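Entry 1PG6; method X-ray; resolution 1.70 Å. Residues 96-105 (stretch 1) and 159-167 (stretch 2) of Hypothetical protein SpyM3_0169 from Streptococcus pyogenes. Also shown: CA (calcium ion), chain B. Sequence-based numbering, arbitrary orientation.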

# COMPACT_ATOMS: atom_id res chain seq x y z
N ALA A 96 1.54 4.72 11.91
CA ALA A 96 1.42 3.34 12.34
C ALA A 96 0.61 2.59 11.29
O ALA A 96 -0.44 3.07 10.85
CB ALA A 96 0.72 3.26 13.69
N PRO A 97 1.09 1.42 10.86
CA PRO A 97 0.38 0.60 9.86
C PRO A 97 -0.93 0.13 10.49
O PRO A 97 -1.00 -0.04 11.71
CB PRO A 97 1.33 -0.57 9.62
CG PRO A 97 2.69 -0.00 9.96
CD PRO A 97 2.40 0.83 11.18
N ASN A 98 -1.96 -0.10 9.67
CA ASN A 98 -3.24 -0.54 10.22
C ASN A 98 -3.32 -2.03 10.51
O ASN A 98 -4.31 -2.50 11.07
CB ASN A 98 -4.40 -0.13 9.29
CG ASN A 98 -4.27 -0.70 7.90
OD1 ASN A 98 -4.01 -1.89 7.72
ND2 ASN A 98 -4.47 0.14 6.89
N THR A 99 -2.28 -2.79 10.15
CA THR A 99 -2.27 -4.22 10.42
C THR A 99 -0.97 -4.64 11.10
O THR A 99 0.08 -4.03 10.88
CB THR A 99 -2.46 -5.07 9.13
OG1 THR A 99 -1.40 -4.80 8.20
CG2 THR A 99 -3.78 -4.76 8.46
N PRO A 100 -1.02 -5.67 11.96
CA PRO A 100 0.18 -6.15 12.66
C PRO A 100 1.18 -6.71 11.66
O PRO A 100 0.86 -7.64 10.92
CB PRO A 100 -0.36 -7.25 13.57
CG PRO A 100 -1.81 -6.88 13.75
CD PRO A 100 -2.22 -6.40 12.40
N GLY A 101 2.38 -6.15 11.62
CA GLY A 101 3.36 -6.66 10.68
C GLY A 101 4.64 -5.87 10.64
O GLY A 101 5.13 -5.40 11.67
N GLN A 102 5.19 -5.70 9.44
CA GLN A 102 6.43 -4.98 9.24
C GLN A 102 6.27 -3.86 8.23
O GLN A 102 5.22 -3.73 7.58
CB GLN A 102 7.53 -5.94 8.75
CG GLN A 102 7.95 -7.01 9.79
CD GLN A 102 9.03 -7.96 9.27
OE1 GLN A 102 9.92 -8.38 10.01
NE2 GLN A 102 8.93 -8.32 8.00
N ILE A 103 7.30 -3.04 8.11
CA ILE A 103 7.32 -1.93 7.17
C ILE A 103 8.59 -2.07 6.35
O ILE A 103 9.64 -2.44 6.88
CB ILE A 103 7.34 -0.56 7.89
CG1 ILE A 103 6.06 -0.38 8.70
CG2 ILE A 103 7.50 0.57 6.88
CD1 ILE A 103 6.06 0.85 9.60
N VAL A 104 8.50 -1.80 5.05
CA VAL A 104 9.67 -1.87 4.19
C VAL A 104 9.73 -0.57 3.40
O VAL A 104 8.71 -0.10 2.90
CB VAL A 104 9.59 -3.09 3.22
CG1 VAL A 104 8.32 -3.04 2.39
CG2 VAL A 104 10.82 -3.14 2.33
N ALA A 105 10.92 0.01 3.32
CA ALA A 105 11.11 1.26 2.59
C ALA A 105 11.76 0.92 1.25
O ALA A 105 12.74 0.19 1.20
CB ALA A 105 12.00 2.20 3.39
N LEU A 159 6.86 3.65 1.40
CA LEU A 159 6.84 2.80 2.58
C LEU A 159 5.65 1.85 2.41
O LEU A 159 4.51 2.30 2.27
CB LEU A 159 6.65 3.62 3.87
CG LEU A 159 7.75 4.62 4.25
CD1 LEU A 159 7.43 5.25 5.61
CD2 LEU A 159 9.09 3.91 4.31
N ALA A 160 5.93 0.55 2.39
CA ALA A 160 4.89 -0.46 2.25
C ALA A 160 4.80 -1.20 3.58
O ALA A 160 5.78 -1.27 4.31
CB ALA A 160 5.23 -1.43 1.12
N ASN A 161 3.63 -1.74 3.90
CA ASN A 161 3.44 -2.45 5.16
C ASN A 161 2.82 -3.82 4.92
O ASN A 161 2.06 -4.00 3.98
CB ASN A 161 2.52 -1.63 6.07
CG ASN A 161 1.07 -1.76 5.67
OD1 ASN A 161 0.38 -2.67 6.13
ND2 ASN A 161 0.61 -0.88 4.80
N SER A 162 3.12 -4.78 5.79
CA SER A 162 2.58 -6.12 5.65
C SER A 162 1.74 -6.56 6.82
O SER A 162 1.82 -6.00 7.90
CB SER A 162 3.72 -7.13 5.54
OG SER A 162 4.45 -7.15 6.76
N PHE A 163 0.92 -7.58 6.59
CA PHE A 163 0.16 -8.21 7.66
C PHE A 163 1.02 -9.48 7.79
O PHE A 163 1.07 -10.31 6.88
CB PHE A 163 -1.25 -8.58 7.21
CG PHE A 163 -2.02 -9.37 8.24
CD1 PHE A 163 -1.94 -9.05 9.60
CD2 PHE A 163 -2.83 -10.44 7.86
CE1 PHE A 163 -2.67 -9.77 10.55
CE2 PHE A 163 -3.56 -11.17 8.81
CZ PHE A 163 -3.48 -10.83 10.15
N GLY A 164 1.70 -9.62 8.92
CA GLY A 164 2.58 -10.76 9.10
C GLY A 164 3.99 -10.32 8.76
O GLY A 164 4.27 -9.12 8.68
N SER A 165 4.89 -11.28 8.57
CA SER A 165 6.29 -11.00 8.25
C SER A 165 6.53 -10.94 6.75
O SER A 165 5.82 -11.59 5.98
CB SER A 165 7.19 -12.06 8.88
OG SER A 165 7.04 -12.09 10.30
N ILE A 166 7.54 -10.17 6.35
CA ILE A 166 7.88 -9.98 4.93
C ILE A 166 9.04 -10.82 4.43
O ILE A 166 10.07 -10.96 5.10
CB ILE A 166 8.23 -8.50 4.64
CG1 ILE A 166 7.01 -7.62 4.88
CG2 ILE A 166 8.74 -8.34 3.19
CD1 ILE A 166 7.31 -6.12 4.80
N LYS A 167 8.88 -11.37 3.23
CA LYS A 167 9.91 -12.16 2.58
C LYS A 167 10.13 -11.55 1.21
O LYS A 167 9.18 -11.25 0.50
CB LYS A 167 9.48 -13.62 2.44
CG LYS A 167 10.52 -14.50 1.75
CD LYS A 167 10.06 -15.95 1.69
CE LYS A 167 11.11 -16.82 1.02
NZ LYS A 167 11.35 -16.42 -0.39
CA CA B . 0.94 -3.77 8.50
O HOH W 1 -1.86 -4.97 5.56
O HOH W 2 3.13 -3.29 9.61

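The calcium ion joins the two stretches. Thr99 binds CA through both O (2.5 Å) and OG1 (2.6 Å), its p rotamer bringing the hydroxyl to the same side as its carbonyl; from the other stretch come Ser162 O at 2.5 Å and Asn161 OD1 at 2.7 Å, and water 2 adds a ligand at 2.5 Å. Shared coordination explains why Thr99 OG1 lies 3.4 Å from Ser162 O without a hydrogen bond. Water 2 also donates to Gln102 O (2.9 Å).

Beside the ion the backbones pair antiparallel, strand directions 155° apart. Val104 N to Ala160 O and Ala160 N to Val104 O both measure 2.9 Å, with angles of 166° and 170°. Ser162 N donates to Gln102 O (3.0 Å), and Gly164 N to Pro100 O (2.9 Å, 162°). Ser162 OG, in its p rotamer, accepts from Gln102 N at 3.1 Å and donates to Gly164 O at 2.8 Å, so one small hydroxyl serves both stretches.

Gly101 suits its tight place: an ideal CB would sit 1.8 Å from Ser162 O.

Packing completes the contact, which buries 710 Å². Val104 CG1 meets Ala160 CB (3.7 Å) and Ile166 CD1 (4.0 Å); on the other face, Ala105 CB touches Leu159 CD2 at 3.5 Å. Pro100 CD rests 3.9 Å from Phe163 CD1.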